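6-aminohexanoate-cyclic-dimer hydrolase (Arthrobacter sp., PDB 3A2Q) hydrolyses the cyclic dimer of 6-aminohexanoic acid, a by-product of nylon-6 manufacture, to the linear dimer 6-aminohexanoyl-6-aminohexanoate. Local coordinates at residues G173-P178 with G213-S218; G183-K188 with I436-G441; L70-T75 with H167-A172. The protein carries 1 engineered substitution. One frame throughout, in Å; residues are numbered along the deposited sequence.

Contact 1 (G173-P178 with G213-S218); sequences GAVRIP and GLFARS. Engineered in segment 173-178: Ala-174 (natural residue Ser). With ACA (6-aminohexanoic acid), chain C.
In the active-site core of an amidase, beside the loop that carries the probable nucleophile position, Val-175 packs against Phe-215 of the central sheet. The valine branch CG1, anti to its backbone N (chi1 157°), lies over one face of the phenyl ring, offset toward the rim, in a CH-pi contact 4.2 Å from the Phe-215 ring centroid. The two side chains lie alongside each other and point opposite ways, so that the CE1/CZ end of the ring lies against the backbone of Val-175. There CE1 of Phe-215 comes to 3.2 Å from Val-175 O, while Ala-174 O lies near the ring plane at its edge. Pro-178 adds CB at 4.0 Å from Phe-215 CZ, approaching obliquely. The other valine branch, CG2, rests 3.9 Å from CA of Gly-213, where a beta carbon would collide with it. The chain passes straight into a helix: Ile-177 N bonds to Gly-173 O at 2.7 Å. Helix 152-159 adds Ser-154 and Val-158 beside the ring. On the pocket side, Ala-174 is an engineered replacement of the natural serine, by similarity the residue that forms the acyl-ester intermediate; its CB stands 3.1 Å from O of the bound 6-aminohexanoic acid. A probable nucleophile position on the loop leading into helix 176-182, backed by the central sheet, is consistent with the catalytic core of the amidase family.

Contact 2 (G183-K188 with I436-G441); sequences GVVGLK and ISLPIG
The flat peptide group joining Gly-183 to Val-184 carries the Pro-439 ring over one face, CB of the proline standing almost straight above Gly-183 C at 3.4 Å. Farther along, CD of the proline ring meets the next carbonyl oxygen, Val-184 O, at 3.5 Å. Gly-183 ends the preceding helix in a Schellman motif, and strand 185-188 then joins strand 436-441 as an antiparallel ladder (174° between directions) within the central sheet. Gly-186 and Ser-437 form its hydrogen-bonded pair: Gly-186 N reaches Ser-437 O at 3.1 Å, in the carbonyl plane, and Ser-437 N returns to Gly-186 O at 2.9 Å, tilted 23° from the plane of the Gly-186 carbonyl. Leu-187 and Ile-436 share the opposite face of the sheet, where helix 460-473 offers Leu-463 to both. Val-185, with CG1 anti to the backbone N, sets that methyl 3.5 Å from Ile-436 CD1, the two side chains meeting obliquely. Its other branch, CG2, lies 3.8 Å from Pro-439 CD. An alanine in place of Pro-439 would keep CB but lose CG and CD, which would probably open a gap beside Val-185 CG2 and set the backbone there free to turn. A water ties the two segments together: it is hydrogen-bonded to Val-184 O at 2.8 Å and to Ser-437 OG, which also bonds Thr-388 OG1.

Contact 3 (L70-T75 with H167-A172); sequences LLKDLT and HGNDAA. With ACA (6-aminohexanoic acid), chain C.
The side-chain nitrogen NZ of Lys-72 is gripped by Asn-169 OD1, at 2.7 Å, and by the hydroxyl of Ser-150. Lys-72 and Ser-150 belong, by similarity, to the charge relay system. The lysine chain is fully extended, with CG anti to the backbone N (chi1 -176°), and crosses the asparagine side chain at about a right angle; NZ arrives above the plane of the Asn-169 carboxamide, 37° out of it. Asn-169 is held from its other end as well. Its ND2 makes a weak bond to Leu-74 O at 3.4 Å, and Leu-74 CD2 packs against OD1, contacts that probably help to orient the amide that receives the lysine. Thr-75 meets it tip to tip, with OG1 3.1 Å from Asn-169 ND2, although the angle there is too poor for a hydrogen bond.

Nearer the start of both segments, the His-167 ring takes Leu-71 CD1 over one face, 4.0 Å from its centroid. At the ring's edge, Lys-72 N makes a weak bond to His-167 ND1, at 3.4 Å. With ND1 accepting from Lys-72 N and NE2 paired with Glu-212 OE2, the ring probably carries a proton on NE2. The backbone bond from His-167 N to Leu-70 O closes this end. At the far end, Ala-171 N and Ala-172 N both donate to O of the bound 6-aminohexanoic acid, each at 2.9 Å, an arrangement consistent with an oxyanion hole.

Strands 68-72 and 165-170 run parallel in the central sheet. Strand 113-118 flanks the first on its other side, sending Leu-115 and Thr-118 against Leu-70, while antiparallel strand 211-216 flanks the second. Ser-154 of helix 152-159 hydrogen-bonds His-167 O.

Overall arrangement
Five neighbouring strands of one mixed sheet tie the contacts together, in the order 68-72, 165-170, 211-216, 185-188 and 435-442. Contact 3 spans the first two, contact 2 the last two, and contact 1 sets the start of helix 176-182 against strand 211-216 in the middle. The centres of contacts 1 and 2 lie about 6 Å apart, 1 and 3 about 9 Å, 2 and 3 about 16 Å. Along the chain contact 3 closes before the other two open, and their segments alternate. Contacts 1 and 3 both touch the ligand and are joined by the Arg-176 to Asp-170 salt bridge; one sheet thus carries the pocket there and continues through contact 2 into the body of the fold.

Contact 1 (G173-P178 with G213-S218)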
loop_
_atom_site.group_PDB
_atom_site.type_symbol
_atom_site.label_atom_id
_atom_site.label_comp_id
_atom_site.label_asym_id
_atom_site.label_seq_id
_atom_site.Cartn_x
_atom_site.Cartn_y
_atom_site.Cartn_z
ATOM N N GLY A 173 -5.611 4.165 -0.279
ATOM C CA GLY A 173 -4.818 3.950 0.922
ATOM C C GLY A 173 -4.368 2.500 1.083
ATOM O O GLY A 173 -3.826 2.131 2.124
ATOM N N ALA A 174 -4.553 1.692 0.038
ATOM C CA ALA A 174 -4.224 0.259 0.066
ATOM C C ALA A 174 -2.808 -0.177 0.461
ATOM O O ALA A 174 -2.566 -1.366 0.661
ATOM C CB ALA A 174 -4.610 -0.382 -1.264
ATOM N N VAL A 175 -1.859 0.751 0.531
ATOM C CA VAL A 175 -0.522 0.383 0.996
ATOM C C VAL A 175 -0.370 0.985 2.393
ATOM O O VAL A 175 0.045 0.312 3.338
ATOM C CB VAL A 175 0.604 0.932 0.082
ATOM C CG1 VAL A 175 1.914 1.024 0.862
ATOM C CG2 VAL A 175 0.795 0.014 -1.114
ATOM N N ARG A 176 -0.735 2.254 2.520
ATOM C CA ARG A 176 -0.633 2.955 3.789
ATOM C C ARG A 176 -1.515 2.359 4.881
ATOM O O ARG A 176 -1.088 2.250 6.027
ATOM C CB ARG A 176 -0.964 4.436 3.592
ATOM C CG ARG A 176 0.088 5.192 2.778
ATOM C CD ARG A 176 -0.486 6.518 2.269
ATOM N NE ARG A 176 -1.439 6.279 1.189
ATOM C CZ ARG A 176 -2.375 7.142 0.800
ATOM N NH1 ARG A 176 -2.500 8.318 1.405
ATOM N NH2 ARG A 176 -3.192 6.824 -0.196
ATOM N N ILE A 177 -2.733 1.957 4.533
ATOM C CA ILE A 177 -3.641 1.380 5.527
ATOM C C ILE A 177 -3.082 0.080 6.115
ATOM O O ILE A 177 -2.964 -0.050 7.334
ATOM C CB ILE A 177 -5.059 1.167 4.921
ATOM C CG1 ILE A 177 -5.672 2.535 4.600
ATOM C CG2 ILE A 177 -5.956 0.427 5.911
ATOM C CD1 ILE A 177 -6.933 2.506 3.764
ATOM N N PRO A 178 -2.728 -0.901 5.265
ATOM C CA PRO A 178 -2.181 -2.148 5.809
ATOM C C PRO A 178 -0.907 -1.901 6.617
ATOM O O PRO A 178 -0.630 -2.617 7.574
ATOM C CB PRO A 178 -1.918 -2.992 4.562
ATOM C CG PRO A 178 -2.921 -2.472 3.575
ATOM C CD PRO A 178 -2.898 -0.990 3.805
ATOM N N GLY A 213 2.968 0.845 -4.676
ATOM C CA GLY A 213 3.624 1.279 -3.455
ATOM C C GLY A 213 4.616 0.292 -2.875
ATOM O O GLY A 213 4.819 -0.796 -3.423
ATOM N N LEU A 214 5.205 0.661 -1.738
ATOM C CA LEU A 214 6.243 -0.147 -1.104
ATOM C C LEU A 214 6.076 -0.352 0.393
ATOM O O LEU A 214 5.620 0.549 1.108
ATOM C CB LEU A 214 7.599 0.513 -1.358
ATOM C CG LEU A 214 7.882 0.867 -2.820
ATOM C CD1 LEU A 214 9.048 1.841 -2.895
ATOM C CD2 LEU A 214 8.162 -0.402 -3.610
ATOM N N PHE A 215 6.480 -1.540 0.851
ATOM C CA PHE A 215 6.420 -1.942 2.257
ATOM C C PHE A 215 7.823 -2.291 2.745
ATOM O O PHE A 215 8.581 -2.930 2.025
ATOM C CB PHE A 215 5.568 -3.204 2.429
ATOM C CG PHE A 215 4.094 -2.972 2.368
ATOM C CD1 PHE A 215 3.421 -2.404 3.449
ATOM C CD2 PHE A 215 3.368 -3.354 1.248
ATOM C CE1 PHE A 215 2.037 -2.222 3.412
ATOM C CE2 PHE A 215 1.984 -3.178 1.199
ATOM C CZ PHE A 215 1.319 -2.612 2.283
ATOM N N ALA A 216 8.140 -1.895 3.976
ATOM C CA ALA A 216 9.429 -2.187 4.604
ATOM C C ALA A 216 9.349 -1.877 6.102
ATOM O O ALA A 216 8.337 -1.373 6.588
ATOM C CB ALA A 216 10.544 -1.360 3.955
ATOM N N ARG A 217 10.411 -2.187 6.842
ATOM C CA ARG A 217 10.423 -1.899 8.269
ATOM C C ARG A 217 11.401 -0.773 8.616
ATOM O O ARG A 217 11.527 -0.382 9.777
ATOM C CB ARG A 217 10.750 -3.164 9.077
ATOM C CG ARG A 217 9.653 -4.231 9.023
ATOM C CD ARG A 217 9.868 -5.293 10.092
ATOM N NE ARG A 217 11.158 -5.955 9.936
ATOM C CZ ARG A 217 11.401 -6.944 9.081
ATOM N NH1 ARG A 217 10.440 -7.410 8.294
ATOM N NH2 ARG A 217 12.620 -7.452 8.999
ATOM N N SER A 218 12.091 -0.248 7.608
ATOM C CA SER A 218 13.023 0.854 7.834
ATOM C C SER A 218 12.873 1.887 6.725
ATOM O O SER A 218 12.483 1.558 5.605
ATOM C CB SER A 218 14.471 0.356 7.868
ATOM O OG SER A 218 14.894 -0.077 6.588
HETATM C C ACA C . -7.414 0.131 -2.622
HETATM O O ACA C . -6.802 1.199 -2.707
HETATM C C2 ACA C . -8.463 -0.086 -1.541
HETATM C C3 ACA C . -9.643 0.875 -1.650
HETATM C C4 ACA C . -10.704 0.394 -2.643
HETATM C C5 ACA C . -11.425 1.577 -3.292
HETATM C C6 ACA C . -12.287 1.161 -4.480
HETATM N N ACA C . -11.550 1.168 -5.743
#

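Contact 2 (G183-K188 with I436-G441)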
loop_
_atom_site.group_PDB
_atom_site.type_symbol
_atom_site.label_atom_id
_atom_site.label_comp_id
_atom_site.label_asym_id
_atom_site.label_seq_id
_atom_site.Cartn_x
_atom_site.Cartn_y
_atom_site.Cartn_z
ATOM N N GLY A 183 1.781 -2.285 11.558
ATOM C CA GLY A 183 3.011 -1.802 12.166
ATOM C C GLY A 183 4.272 -1.826 11.325
ATOM O O GLY A 183 5.350 -2.152 11.826
ATOM N N VAL A 184 4.150 -1.493 10.045
ATOM C CA VAL A 184 5.316 -1.448 9.167
ATOM C C VAL A 184 5.280 -0.131 8.398
ATOM O O VAL A 184 4.328 0.637 8.529
ATOM C CB VAL A 184 5.339 -2.632 8.164
ATOM C CG1 VAL A 184 5.385 -3.951 8.921
ATOM C CG2 VAL A 184 4.124 -2.582 7.252
ATOM N N VAL A 185 6.328 0.140 7.624
ATOM C CA VAL A 185 6.377 1.363 6.835
ATOM C C VAL A 185 5.722 1.128 5.477
ATOM O O VAL A 185 6.051 0.170 4.782
ATOM C CB VAL A 185 7.827 1.827 6.594
ATOM C CG1 VAL A 185 7.817 3.154 5.851
ATOM C CG2 VAL A 185 8.557 1.966 7.916
ATOM N N GLY A 186 4.795 2.006 5.102
ATOM C CA GLY A 186 4.129 1.863 3.822
ATOM C C GLY A 186 4.130 3.178 3.074
ATOM O O GLY A 186 3.607 4.175 3.571
ATOM N N LEU A 187 4.718 3.191 1.884
ATOM C CA LEU A 187 4.772 4.414 1.098
ATOM C C LEU A 187 4.006 4.386 -0.209
ATOM O O LEU A 187 4.145 3.450 -1.000
ATOM C CB LEU A 187 6.225 4.781 0.776
ATOM C CG LEU A 187 6.399 5.876 -0.289
ATOM C CD1 LEU A 187 6.085 7.238 0.318
ATOM C CD2 LEU A 187 7.820 5.851 -0.828
ATOM N N LYS A 188 3.179 5.412 -0.416
ATOM C CA LYS A 188 2.479 5.600 -1.682
ATOM C C LYS A 188 3.286 6.767 -2.262
ATOM O O LYS A 188 3.153 7.912 -1.813
ATOM C CB LYS A 188 1.037 6.076 -1.506
ATOM C CG LYS A 188 0.343 6.300 -2.859
ATOM C CD LYS A 188 -0.883 7.207 -2.760
ATOM C CE LYS A 188 -0.504 8.663 -2.547
ATOM N NZ LYS A 188 0.267 9.226 -3.697
ATOM N N ILE A 436 3.585 8.752 3.324
ATOM C CA ILE A 436 4.124 7.568 3.968
ATOM C C ILE A 436 3.520 7.341 5.348
ATOM O O ILE A 436 3.218 8.292 6.072
ATOM C CB ILE A 436 5.671 7.692 4.084
ATOM C CG1 ILE A 436 6.298 6.358 4.488
ATOM C CG2 ILE A 436 6.029 8.773 5.102
ATOM C CD1 ILE A 436 7.807 6.348 4.346
ATOM N N SER A 437 3.306 6.074 5.692
ATOM C CA SER A 437 2.783 5.732 7.012
ATOM C C SER A 437 3.950 5.133 7.791
ATOM O O SER A 437 4.596 4.204 7.311
ATOM C CB SER A 437 1.662 4.696 6.911
ATOM O OG SER A 437 1.152 4.399 8.201
ATOM N N LEU A 438 4.221 5.679 8.976
ATOM C CA LEU A 438 5.302 5.203 9.835
ATOM C C LEU A 438 4.672 4.549 11.062
ATOM O O LEU A 438 3.743 5.101 11.647
ATOM C CB LEU A 438 6.184 6.378 10.273
ATOM C CG LEU A 438 6.812 7.194 9.138
ATOM C CD1 LEU A 438 7.635 8.345 9.724
ATOM C CD2 LEU A 438 7.686 6.292 8.285
ATOM N N PRO A 439 5.179 3.372 11.472
ATOM C CA PRO A 439 4.651 2.640 12.635
ATOM C C PRO A 439 5.102 3.217 13.976
ATOM O O PRO A 439 5.787 2.552 14.761
ATOM C CB PRO A 439 5.171 1.227 12.406
ATOM C CG PRO A 439 6.500 1.475 11.769
ATOM C CD PRO A 439 6.224 2.590 10.785
ATOM N N ILE A 440 4.690 4.452 14.236
ATOM C CA ILE A 440 5.066 5.169 15.450
ATOM C C ILE A 440 4.190 4.929 16.675
ATOM O O ILE A 440 4.663 5.041 17.809
ATOM C CB ILE A 440 5.113 6.690 15.163
ATOM C CG1 ILE A 440 6.239 6.989 14.172
ATOM C CG2 ILE A 440 5.298 7.476 16.450
ATOM C CD1 ILE A 440 6.256 8.439 13.691
ATOM N N GLY A 441 2.922 4.594 16.466
ATOM C CA GLY A 441 2.045 4.391 17.605
ATOM C C GLY A 441 1.524 2.988 17.848
ATOM O O GLY A 441 1.675 2.092 17.017
HETATM O O HOH W 1 2.736 2.581 9.803
#

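Contact 3 (L70-T75 with H167-A172)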
loop_
_atom_site.group_PDB
_atom_site.type_symbol
_atom_site.label_atom_id
_atom_site.label_comp_id
_atom_site.label_asym_id
_atom_site.label_seq_id
_atom_site.Cartn_x
_atom_site.Cartn_y
_atom_site.Cartn_z
ATOM N N LEU A 70 8.055 -10.041 -1.478
ATOM C CA LEU A 70 6.742 -10.556 -1.827
ATOM C C LEU A 70 5.978 -9.597 -2.736
ATOM O O LEU A 70 6.112 -8.378 -2.635
ATOM C CB LEU A 70 5.951 -10.843 -0.550
ATOM C CG LEU A 70 6.500 -12.026 0.252
ATOM C CD1 LEU A 70 5.944 -12.017 1.665
ATOM C CD2 LEU A 70 6.155 -13.318 -0.474
ATOM N N LEU A 71 5.163 -10.177 -3.609
ATOM C CA LEU A 71 4.385 -9.437 -4.591
ATOM C C LEU A 71 2.885 -9.624 -4.384
ATOM O O LEU A 71 2.419 -10.737 -4.166
ATOM C CB LEU A 71 4.776 -9.935 -5.984
ATOM C CG LEU A 71 4.351 -9.195 -7.246
ATOM C CD1 LEU A 71 5.116 -7.885 -7.335
ATOM C CD2 LEU A 71 4.647 -10.066 -8.463
ATOM N N LYS A 72 2.130 -8.535 -4.459
ATOM C CA LYS A 72 0.680 -8.599 -4.297
ATOM C C LYS A 72 0.116 -9.259 -5.552
ATOM O O LYS A 72 0.594 -8.992 -6.652
ATOM C CB LYS A 72 0.102 -7.188 -4.153
ATOM C CG LYS A 72 -1.398 -7.126 -3.890
ATOM C CD LYS A 72 -1.858 -5.682 -3.793
ATOM C CE LYS A 72 -3.310 -5.566 -3.353
ATOM N NZ LYS A 72 -3.783 -4.146 -3.348
ATOM N N ASP A 73 -0.885 -10.121 -5.396
ATOM C CA ASP A 73 -1.470 -10.781 -6.558
ATOM C C ASP A 73 -2.536 -9.900 -7.193
ATOM O O ASP A 73 -3.703 -10.286 -7.318
ATOM C CB ASP A 73 -2.059 -12.147 -6.176
ATOM C CG ASP A 73 -2.572 -12.915 -7.386
ATOM O OD1 ASP A 73 -1.920 -12.852 -8.450
ATOM O OD2 ASP A 73 -3.618 -13.588 -7.274
ATOM N N LEU A 74 -2.114 -8.703 -7.593
ATOM C CA LEU A 74 -2.993 -7.728 -8.225
ATOM C C LEU A 74 -2.150 -6.737 -9.031
ATOM O O LEU A 74 -1.060 -6.335 -8.598
ATOM C CB LEU A 74 -3.786 -6.962 -7.161
ATOM C CG LEU A 74 -4.910 -6.052 -7.657
ATOM C CD1 LEU A 74 -6.059 -6.893 -8.212
ATOM C CD2 LEU A 74 -5.405 -5.192 -6.505
ATOM N N THR A 75 -2.658 -6.360 -10.202
ATOM C CA THR A 75 -1.998 -5.396 -11.083
ATOM C C THR A 75 -0.719 -5.909 -11.744
ATOM O O THR A 75 -0.718 -6.229 -12.935
ATOM C CB THR A 75 -1.682 -4.080 -10.325
ATOM O OG1 THR A 75 -2.862 -3.626 -9.650
ATOM C CG2 THR A 75 -1.221 -2.988 -11.301
ATOM N N HIS A 167 5.714 -5.588 -2.156
ATOM C CA HIS A 167 5.009 -4.698 -3.060
ATOM C C HIS A 167 3.514 -4.668 -2.742
ATOM O O HIS A 167 2.984 -5.557 -2.068
ATOM C CB HIS A 167 5.226 -5.162 -4.508
ATOM C CG HIS A 167 4.124 -4.771 -5.445
ATOM N ND1 HIS A 167 2.916 -5.433 -5.491
ATOM C CD2 HIS A 167 4.037 -3.768 -6.350
ATOM C CE1 HIS A 167 2.133 -4.855 -6.384
ATOM N NE2 HIS A 167 2.790 -3.841 -6.920
ATOM N N GLY A 168 2.850 -3.633 -3.241
ATOM C CA GLY A 168 1.425 -3.476 -3.059
ATOM C C GLY A 168 1.012 -2.280 -3.884
ATOM O O GLY A 168 1.859 -1.641 -4.513
ATOM N N ASN A 169 -0.283 -1.996 -3.954
ATOM C CA ASN A 169 -0.715 -0.808 -4.675
ATOM C C ASN A 169 -1.659 -0.039 -3.780
ATOM O O ASN A 169 -2.146 -0.569 -2.773
ATOM C CB ASN A 169 -1.332 -1.114 -6.044
ATOM C CG ASN A 169 -1.950 -2.478 -6.121
ATOM O OD1 ASN A 169 -2.971 -2.746 -5.489
ATOM N ND2 ASN A 169 -1.335 -3.360 -6.911
ATOM N N ASP A 170 -1.933 1.200 -4.159
ATOM C CA ASP A 170 -2.704 2.097 -3.316
ATOM C C ASP A 170 -3.587 3.030 -4.151
ATOM O O ASP A 170 -3.079 3.903 -4.855
ATOM C CB ASP A 170 -1.658 2.887 -2.505
ATOM C CG ASP A 170 -2.243 3.705 -1.391
ATOM O OD1 ASP A 170 -3.209 4.452 -1.637
ATOM O OD2 ASP A 170 -1.710 3.615 -0.261
ATOM N N ALA A 171 -4.904 2.847 -4.063
ATOM C CA ALA A 171 -5.855 3.675 -4.804
ATOM C C ALA A 171 -6.669 4.566 -3.865
ATOM O O ALA A 171 -7.196 5.602 -4.280
ATOM C CB ALA A 171 -6.794 2.795 -5.628
ATOM N N ALA A 172 -6.782 4.146 -2.608
ATOM C CA ALA A 172 -7.508 4.912 -1.597
ATOM C C ALA A 172 -6.804 4.762 -0.247
ATOM O O ALA A 172 -7.324 5.183 0.785
ATOM C CB ALA A 172 -8.959 4.426 -1.499
HETATM C C ACA C . -7.414 0.131 -2.622
HETATM O O ACA C . -6.802 1.199 -2.707
HETATM C C2 ACA C . -8.463 -0.086 -1.541
HETATM C C3 ACA C . -9.643 0.875 -1.650
HETATM C C4 ACA C . -10.704 0.394 -2.643
HETATM C C5 ACA C . -11.425 1.577 -3.292
HETATM C C6 ACA C . -12.287 1.161 -4.480
HETATM N N ACA C . -11.550 1.168 -5.743
#